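Local coordinates for protein glutathione transferase (Lolium rigidum, PDB 6ZB6) that probably conjugates glutathione to electrophilic xenobiotics such as herbicides, as a phi class glutathione transferase linked to detoxification and herbicide resistance, at residues 156-161 with 198-203; 102-107 with 148-153. All blocks are in the same frame, centred on the assembly; numbering follows the deposited sequence.

Both contacts lie in the all-helical C-terminal half of this glutathione transferase. From the N terminus, helix 92-127 comes first and holds residues 102-107. The chain turns back into helix 133-156, and contact 2 closes there, with 148-153, after 40 intervening residues, mostly helical. Contact 1 opens next, in the loop after that helix, at 156-161. It closes 36 residues on, with 198-203 of helix 192-202. The two loops follow in series and neither nest nor cross. They do touch: Leu160 O accepts a probable hydrogen bond from Arg153 NE. Contact 2 joins helices 92-127 and 133-156; contact 1 joins the loop after 133-156 to helix 192-202.

Contact 1 of 2, residues 156-161 with 198-203; sequences QHEYLA and WERIMA
Arg200 and Tyr159 both carry CG anti to the carbonyl carbon, with chi1 at -77° and -63°. The Arg200 chain then bends at chi3, which brings its guanidinium to the backbone of Glu158. From there Arg200 NH2 gives a hydrogen bond of 2.8 Å to Glu158 O. The donor lies in the carbonyl plane, on a lone pair of the oxygen. The oxygen itself sits somewhat out of the guanidinium plane.

The Glu158 side chain runs across the arginine at about a right angle. Its carboxylate stacks over one face of the guanidinium, with the two planes 12° apart. Glu158 OE2 is 3.8 Å from Arg200 NH1. This is a long salt bridge of charge alone, for no N-H points at the oxygen. Tyr159 meets the aliphatic part of Arg200, and its CZ lies at the edge of the guanidinium, near that plane. The hydroxyl Tyr159 OH comes to 3.6 Å from Arg200 CD. The ring and guanidinium planes are nearly perpendicular, and any cation-pi attraction is long and weak. A water lies 2.7 Å from Tyr159 OH. It also donates a weak bond to Arg200 O, so it links the tyrosine to the helix backbone.

The contact pins the loop after helix 133-156 to helix 192-202 at the protein surface, within the helical C-terminal domain. On the loop side, Tyr159 packs on Val165, and Leu160 N bonds to Asp169 OD1. On the helix side, Ile201 packs on Ile207 of helix 205-214. One backbone carbonyl, rather than the carboxylate, takes the directed bond of the arginine. Arg200 NE is buried with no hydrogen-bond partner. The stacked carboxylate may offset part of that cost through its charge.

Contact 2 of 2, residues 102-107 with 148-153; sequences TEVDAH and EVYEAR
The Val104 and Tyr150 side chains run antiparallel, side by side, one from each helix. The Val104 side chain sets out toward helix 133-156. The Tyr150 ring reaches back, and its phenol end comes close to helix 92-127. The touching branch of the valine is CG1, which lies anti to the backbone N (chi1 172°). Val104 CG1 is 3.4 Å from Tyr150 OH. It is also 4.0 Å from Tyr150 CE1, so the methyl sits beside the phenol end of the ring. It approaches this ring obliquely. Tyr150 OH also comes within 4.2 Å of Asp105 N, which marks how near the phenol lies to the helix backbone.

The segments bury a modest area, 84 Å² in all. At their nearest, Val104 CA and Tyr150 CA remain 10.3 Å apart. The long tyrosine spans most of that gap. Other groups complete its setting: Tyr109 and His172 meet the ring, the latter at a steep angle, and Val194 of helix 192-202 packs on it. Asp105 forms a salt bridge with Arg69, which joins helix 92-127 to helix 68-78 of the N-terminal, thioredoxin-like domain.

This is helix-to-helix packing within the C-terminal domain. Across the two segments the contact is van der Waals in character, and the phenol end of the ring lies against the valine methyl. A hydrogen bond with His172 NE2 probably offsets the cost of burying the Tyr150 hydroxyl.

Contact 1 of 2, residues 156-161 with 198-203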
ATOM      1  N   GLN A 156      18.335  -4.171  13.165  1.00 34.40           N
ATOM      2  CA  GLN A 156      18.877  -3.023  13.879  1.00 42.27           C
ATOM      3  C   GLN A 156      17.818  -2.035  14.340  1.00 37.51           C
ATOM      4  O   GLN A 156      18.029  -1.352  15.347  1.00 41.74           O
ATOM      5  CB  GLN A 156      19.898  -2.289  13.010  1.00 47.94           C
ATOM      6  CG  GLN A 156      20.793  -3.214  12.219  1.00 62.42           C
ATOM      7  CD  GLN A 156      21.163  -2.634  10.872  1.00 78.27           C
ATOM      8  OE1 GLN A 156      21.098  -1.419  10.664  1.00 79.88           O
ATOM      9  NE2 GLN A 156      21.543  -3.499   9.941  1.00 82.62           N
ATOM     10  N   HIS A 157      16.688  -1.938  13.644  1.00 36.01           N
ATOM     11  CA  HIS A 157      15.612  -1.049  14.055  1.00 38.45           C
ATOM     12  C   HIS A 157      14.284  -1.778  13.962  1.00 31.22           C
ATOM     13  O   HIS A 157      14.120  -2.706  13.162  1.00 30.72           O
ATOM     14  CB  HIS A 157      15.550   0.217  13.190  1.00 34.81           C
ATOM     15  CG  HIS A 157      16.845   0.956  13.107  1.00 42.76           C
ATOM     16  ND1 HIS A 157      17.769   0.726  12.110  1.00 47.08           N
ATOM     17  CD2 HIS A 157      17.372   1.921  13.897  1.00 45.20           C
ATOM     18  CE1 HIS A 157      18.811   1.518  12.289  1.00 47.76           C
ATOM     19  NE2 HIS A 157      18.594   2.254  13.366  1.00 45.19           N
ATOM     20  N   GLU A 158      13.326  -1.336  14.779  1.00 29.29           N
ATOM     21  CA  GLU A 158      12.005  -1.953  14.738  1.00 33.20           C
ATOM     22  C   GLU A 158      11.259  -1.608  13.456  1.00 29.65           C
ATOM     23  O   GLU A 158      10.387  -2.374  13.027  1.00 30.24           O
ATOM     24  CB  GLU A 158      11.184  -1.536  15.960  1.00 36.80           C
ATOM     25  CG  GLU A 158      11.311  -2.513  17.133  1.00 45.77           C
ATOM     26  CD  GLU A 158      10.081  -2.541  18.026  1.00 54.51           C
ATOM     27  OE1 GLU A 158       9.331  -1.540  18.063  1.00 58.36           O
ATOM     28  OE2 GLU A 158       9.866  -3.572  18.693  1.00 57.51           O
ATOM     29  N   TYR A 159      11.576  -0.467  12.838  1.00 21.38           N
ATOM     30  CA  TYR A 159      10.939  -0.040  11.600  1.00 23.35           C
ATOM     31  C   TYR A 159      12.006   0.396  10.605  1.00 23.96           C
ATOM     32  O   TYR A 159      13.189   0.492  10.935  1.00 24.33           O
ATOM     33  CB  TYR A 159       9.937   1.098  11.852  1.00 24.98           C
ATOM     34  CG  TYR A 159       8.782   0.684  12.738  1.00 24.27           C
ATOM     35  CD1 TYR A 159       7.693  -0.002  12.216  1.00 25.51           C
ATOM     36  CD2 TYR A 159       8.789   0.964  14.100  1.00 27.59           C
ATOM     37  CE1 TYR A 159       6.642  -0.402  13.027  1.00 25.33           C
ATOM     38  CE2 TYR A 159       7.742   0.576  14.916  1.00 24.80           C
ATOM     39  CZ  TYR A 159       6.669  -0.101  14.371  1.00 29.07           C
ATOM     40  OH  TYR A 159       5.623  -0.485  15.173  1.00 33.36           O
ATOM     41  N   LEU A 160      11.575   0.707   9.375  1.00 21.71           N
ATOM     42  CA  LEU A 160      12.545   0.825   8.291  1.00 26.87           C
ATOM     43  C   LEU A 160      13.365   2.105   8.380  1.00 26.69           C
ATOM     44  O   LEU A 160      14.550   2.095   8.028  1.00 23.39           O
ATOM     45  CB  LEU A 160      11.841   0.740   6.942  1.00 26.78           C
ATOM     46  CG  LEU A 160      11.329  -0.658   6.555  1.00 22.21           C
ATOM     47  CD1 LEU A 160      10.544  -0.505   5.244  1.00 18.93           C
ATOM     48  CD2 LEU A 160      12.459  -1.667   6.398  1.00 20.85           C
ATOM     49  N   ALA A 161      12.781   3.201   8.862  1.00 25.06           N
ATOM     50  CA  ALA A 161      13.525   4.459   8.944  1.00 22.16           C
ATOM     51  C   ALA A 161      14.197   4.672  10.296  1.00 27.23           C
ATOM     52  O   ALA A 161      14.919   5.660  10.462  1.00 27.81           O
ATOM     53  CB  ALA A 161      12.603   5.655   8.632  1.00 23.01           C
ATOM     54  N   TRP A 198       6.202  -7.065   9.948  1.00 19.57           N
ATOM     55  CA  TRP A 198       4.906  -7.198   9.291  1.00 20.12           C
ATOM     56  C   TRP A 198       3.781  -7.325  10.309  1.00 27.34           C
ATOM     57  O   TRP A 198       2.728  -6.690  10.159  1.00 24.29           O
ATOM     58  CB  TRP A 198       4.914  -8.395   8.331  1.00 19.69           C
ATOM     59  CG  TRP A 198       3.583  -8.593   7.641  1.00 20.86           C
ATOM     60  CD1 TRP A 198       2.755  -9.669   7.760  1.00 27.16           C
ATOM     61  CD2 TRP A 198       2.922  -7.672   6.762  1.00 19.55           C
ATOM     62  NE1 TRP A 198       1.626  -9.485   6.996  1.00 27.87           N
ATOM     63  CE2 TRP A 198       1.705  -8.264   6.373  1.00 25.17           C
ATOM     64  CE3 TRP A 198       3.246  -6.403   6.261  1.00 23.24           C
ATOM     65  CZ2 TRP A 198       0.802  -7.632   5.508  1.00 26.36           C
ATOM     66  CZ3 TRP A 198       2.346  -5.773   5.386  1.00 21.61           C
ATOM     67  CH2 TRP A 198       1.143  -6.381   5.031  1.00 21.92           C
ATOM     68  N   GLU A 199       3.984  -8.132  11.366  1.00 24.26           N
ATOM     69  CA  GLU A 199       2.934  -8.299  12.361  1.00 25.69           C
ATOM     70  C   GLU A 199       2.679  -7.020  13.137  1.00 24.76           C
ATOM     71  O   GLU A 199       1.535  -6.748  13.515  1.00 27.81           O
ATOM     72  CB  GLU A 199       3.291  -9.437  13.320  1.00 27.72           C
ATOM     73  CG  GLU A 199       3.404 -10.756  12.611  1.00 31.64           C
ATOM     74  CD  GLU A 199       2.068 -11.411  12.313  1.00 55.68           C
ATOM     75  OE1 GLU A 199       1.025 -10.719  12.313  1.00 63.01           O
ATOM     76  OE2 GLU A 199       2.062 -12.645  12.102  1.00 67.92           O
ATOM     77  N   ARG A 200       3.717  -6.222  13.380  1.00 25.77           N
ATOM     78  CA  ARG A 200       3.496  -4.922  13.998  1.00 29.78           C
ATOM     79  C   ARG A 200       2.626  -4.045  13.104  1.00 27.22           C
ATOM     80  O   ARG A 200       1.698  -3.392  13.587  1.00 26.76           O
ATOM     81  CB  ARG A 200       4.830  -4.237  14.298  1.00 31.77           C
ATOM     82  CG  ARG A 200       5.555  -4.788  15.523  1.00 41.96           C
ATOM     83  CD  ARG A 200       6.683  -3.859  15.962  1.00 42.44           C
ATOM     84  NE  ARG A 200       7.819  -3.914  15.047  1.00 37.90           N
ATOM     85  CZ  ARG A 200       8.745  -4.871  15.054  1.00 38.80           C
ATOM     86  NH1 ARG A 200       8.687  -5.858  15.941  1.00 31.94           N
ATOM     87  NH2 ARG A 200       9.736  -4.839  14.175  1.00 35.87           N
ATOM     88  N   ILE A 201       2.885  -4.057  11.793  1.00 26.75           N
ATOM     89  CA  ILE A 201       2.052  -3.298  10.857  1.00 26.33           C
ATOM     90  C   ILE A 201       0.610  -3.791  10.905  1.00 27.43           C
ATOM     91  O   ILE A 201      -0.338  -2.995  10.982  1.00 22.65           O
ATOM     92  CB  ILE A 201       2.630  -3.388   9.432  1.00 27.83           C
ATOM     93  CG1 ILE A 201       3.939  -2.602   9.335  1.00 27.17           C
ATOM     94  CG2 ILE A 201       1.607  -2.903   8.387  1.00 26.66           C
ATOM     95  CD1 ILE A 201       4.667  -2.815   8.020  1.00 28.53           C
ATOM     96  N   MET A 202       0.421  -5.111  10.869  1.00 26.12           N
ATOM     97  CA  MET A 202      -0.922  -5.688  10.856  1.00 26.76           C
ATOM     98  C   MET A 202      -1.655  -5.484  12.173  1.00 28.48           C
ATOM     99  O   MET A 202      -2.883  -5.612  12.217  1.00 30.01           O
ATOM    100  CB  MET A 202      -0.854  -7.186  10.532  1.00 24.74           C
ATOM    101  CG  MET A 202      -0.545  -7.503   9.058  1.00 25.89           C
ATOM    102  SD  MET A 202      -1.644  -6.693   7.844  1.00 31.80           S
ATOM    103  CE  MET A 202      -3.217  -7.413   8.296  1.00 33.58           C
ATOM    104  N   ALA A 203      -0.935  -5.186  13.243  1.00 27.68           N
ATOM    105  CA  ALA A 203      -1.565  -4.922  14.527  1.00 27.45           C
ATOM    106  C   ALA A 203      -2.157  -3.523  14.625  1.00 31.15           C
ATOM    107  O   ALA A 203      -2.936  -3.267  15.550  1.00 28.40           O
ATOM    108  CB  ALA A 203      -0.548  -5.129  15.653  1.00 26.11           C
TER
HETATM  109  O   HOH W   1       3.066  -0.432  14.244  1.00 32.64           O

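Contact 2 of 2, residues 102-107 with 148-153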
ATOM      1  N   THR A 102      10.711   4.774   1.675  1.00 17.82           N
ATOM      2  CA  THR A 102       9.536   4.910   0.826  1.00 13.10           C
ATOM      3  C   THR A 102       9.893   4.660  -0.637  1.00 19.77           C
ATOM      4  O   THR A 102       9.148   3.989  -1.361  1.00 23.11           O
ATOM      5  CB  THR A 102       8.951   6.314   1.009  1.00 18.20           C
ATOM      6  OG1 THR A 102       8.555   6.479   2.387  1.00 20.95           O
ATOM      7  CG2 THR A 102       7.764   6.545   0.061  1.00 20.09           C
ATOM      8  N   GLU A 103      11.026   5.214  -1.090  1.00 19.85           N
ATOM      9  CA  GLU A 103      11.513   4.946  -2.440  1.00 16.96           C
ATOM     10  C   GLU A 103      11.873   3.477  -2.624  1.00 16.64           C
ATOM     11  O   GLU A 103      11.639   2.910  -3.697  1.00 18.43           O
ATOM     12  CB  GLU A 103      12.730   5.820  -2.753  1.00 18.42           C
ATOM     13  CG  GLU A 103      12.446   7.335  -2.799  1.00 17.71           C
ATOM     14  CD  GLU A 103      11.423   7.704  -3.846  1.00 21.29           C
ATOM     15  OE1 GLU A 103      11.564   7.254  -5.011  1.00 19.20           O
ATOM     16  OE2 GLU A 103      10.472   8.449  -3.511  1.00 22.46           O
ATOM     17  N   VAL A 104      12.458   2.847  -1.598  1.00 22.43           N
ATOM     18  CA  VAL A 104      12.772   1.425  -1.710  1.00 22.61           C
ATOM     19  C   VAL A 104      11.510   0.631  -1.998  1.00 23.71           C
ATOM     20  O   VAL A 104      11.502  -0.260  -2.863  1.00 23.28           O
ATOM     21  CB  VAL A 104      13.475   0.905  -0.445  1.00 23.33           C
ATOM     22  CG1 VAL A 104      13.595  -0.612  -0.529  1.00 20.00           C
ATOM     23  CG2 VAL A 104      14.843   1.534  -0.278  1.00 20.57           C
ATOM     24  N   ASP A 105      10.419   0.934  -1.287  1.00 21.39           N
ATOM     25  CA  ASP A 105       9.169   0.247  -1.588  1.00 19.82           C
ATOM     26  C   ASP A 105       8.772   0.464  -3.031  1.00 22.89           C
ATOM     27  O   ASP A 105       8.470  -0.492  -3.748  1.00 20.17           O
ATOM     28  CB  ASP A 105       8.033   0.699  -0.673  1.00 19.11           C
ATOM     29  CG  ASP A 105       6.666   0.195  -1.162  1.00 29.29           C
ATOM     30  OD1 ASP A 105       6.446  -1.035  -1.148  1.00 23.13           O
ATOM     31  OD2 ASP A 105       5.809   1.011  -1.566  1.00 21.35           O
ATOM     32  N   ALA A 106       8.785   1.728  -3.484  1.00 16.39           N
ATOM     33  CA  ALA A 106       8.298   2.038  -4.819  1.00 16.49           C
ATOM     34  C   ALA A 106       9.146   1.368  -5.906  1.00 20.24           C
ATOM     35  O   ALA A 106       8.610   0.893  -6.914  1.00 20.77           O
ATOM     36  CB  ALA A 106       8.262   3.574  -5.007  1.00 13.37           C
ATOM     37  N   HIS A 107      10.466   1.301  -5.724  1.00 18.05           N
ATOM     38  CA  HIS A 107      11.328   0.917  -6.828  1.00 20.45           C
ATOM     39  C   HIS A 107      12.140  -0.350  -6.627  1.00 22.52           C
ATOM     40  O   HIS A 107      12.798  -0.790  -7.583  1.00 20.28           O
ATOM     41  CB  HIS A 107      12.288   2.066  -7.163  1.00 19.30           C
ATOM     42  CG  HIS A 107      11.567   3.305  -7.559  1.00 18.43           C
ATOM     43  ND1 HIS A 107      10.835   3.390  -8.723  1.00 20.71           N
ATOM     44  CD2 HIS A 107      11.391   4.481  -6.911  1.00 21.12           C
ATOM     45  CE1 HIS A 107      10.275   4.586  -8.798  1.00 19.80           C
ATOM     46  NE2 HIS A 107      10.594   5.266  -7.709  1.00 19.83           N
ATOM     47  N   GLU A 148      16.335 -10.452   2.314  1.00 26.42           N
ATOM     48  CA  GLU A 148      17.590 -10.551   3.054  1.00 25.05           C
ATOM     49  C   GLU A 148      18.080  -9.181   3.517  1.00 26.43           C
ATOM     50  O   GLU A 148      18.599  -9.050   4.633  1.00 24.98           O
ATOM     51  CB  GLU A 148      18.651 -11.240   2.197  1.00 22.19           C
ATOM     52  CG  GLU A 148      18.376 -12.756   2.037  1.00 27.16           C
ATOM     53  CD  GLU A 148      19.297 -13.443   1.041  1.00 38.05           C
ATOM     54  OE1 GLU A 148      20.288 -12.822   0.599  1.00 39.38           O
ATOM     55  OE2 GLU A 148      19.016 -14.612   0.689  1.00 37.75           O
ATOM     56  N   VAL A 149      17.932  -8.151   2.676  1.00 23.09           N
ATOM     57  CA  VAL A 149      18.318  -6.803   3.086  1.00 22.70           C
ATOM     58  C   VAL A 149      17.375  -6.276   4.161  1.00 24.28           C
ATOM     59  O   VAL A 149      17.814  -5.676   5.152  1.00 23.87           O
ATOM     60  CB  VAL A 149      18.358  -5.864   1.865  1.00 20.16           C
ATOM     61  CG1 VAL A 149      18.635  -4.429   2.306  1.00 24.73           C
ATOM     62  CG2 VAL A 149      19.396  -6.346   0.851  1.00 28.51           C
ATOM     63  N   TYR A 150      16.064  -6.485   3.988  1.00 20.97           N
ATOM     64  CA  TYR A 150      15.112  -6.038   5.003  1.00 21.95           C
ATOM     65  C   TYR A 150      15.378  -6.724   6.333  1.00 26.86           C
ATOM     66  O   TYR A 150      15.283  -6.103   7.399  1.00 24.85           O
ATOM     67  CB  TYR A 150      13.677  -6.320   4.547  1.00 23.77           C
ATOM     68  CG  TYR A 150      13.051  -5.239   3.669  1.00 25.38           C
ATOM     69  CD1 TYR A 150      13.671  -4.817   2.493  1.00 21.81           C
ATOM     70  CD2 TYR A 150      11.830  -4.675   4.001  1.00 22.78           C
ATOM     71  CE1 TYR A 150      13.092  -3.847   1.684  1.00 24.40           C
ATOM     72  CE2 TYR A 150      11.242  -3.693   3.195  1.00 21.81           C
ATOM     73  CZ  TYR A 150      11.874  -3.295   2.037  1.00 20.17           C
ATOM     74  OH  TYR A 150      11.296  -2.317   1.255  1.00 20.88           O
ATOM     75  N   GLU A 151      15.714  -8.013   6.286  1.00 25.37           N
ATOM     76  CA  GLU A 151      15.974  -8.753   7.514  1.00 23.33           C
ATOM     77  C   GLU A 151      17.136  -8.145   8.279  1.00 21.86           C
ATOM     78  O   GLU A 151      17.066  -7.983   9.503  1.00 25.53           O
ATOM     79  CB  GLU A 151      16.249 -10.215   7.180  1.00 25.58           C
ATOM     80  CG  GLU A 151      16.577 -11.079   8.377  1.00 29.55           C
ATOM     81  CD  GLU A 151      15.381 -11.317   9.280  1.00 30.31           C
ATOM     82  OE1 GLU A 151      14.236 -10.994   8.897  1.00 25.87           O
ATOM     83  OE2 GLU A 151      15.593 -11.838  10.382  1.00 27.75           O
ATOM     84  N   ALA A 152      18.214  -7.793   7.571  1.00 24.94           N
ATOM     85  CA  ALA A 152      19.345  -7.135   8.215  1.00 28.81           C
ATOM     86  C   ALA A 152      18.950  -5.763   8.750  1.00 28.53           C
ATOM     87  O   ALA A 152      19.306  -5.408   9.880  1.00 32.65           O
ATOM     88  CB  ALA A 152      20.514  -7.020   7.233  1.00 24.84           C
ATOM     89  N   ARG A 153      18.192  -4.991   7.964  1.00 25.09           N
ATOM     90  CA  ARG A 153      17.791  -3.654   8.391  1.00 26.74           C
ATOM     91  C   ARG A 153      16.898  -3.715   9.627  1.00 28.65           C
ATOM     92  O   ARG A 153      17.078  -2.945  10.581  1.00 29.86           O
ATOM     93  CB  ARG A 153      17.071  -2.945   7.240  1.00 26.67           C
ATOM     94  CG  ARG A 153      16.527  -1.564   7.570  1.00 26.07           C
ATOM     95  CD  ARG A 153      17.627  -0.536   7.602  1.00 26.53           C
ATOM     96  NE  ARG A 153      17.105   0.791   7.928  1.00 28.32           N
ATOM     97  CZ  ARG A 153      17.851   1.777   8.408  1.00 29.78           C
ATOM     98  NH1 ARG A 153      19.147   1.577   8.593  1.00 30.51           N
ATOM     99  NH2 ARG A 153      17.304   2.957   8.703  1.00 27.49           N
TER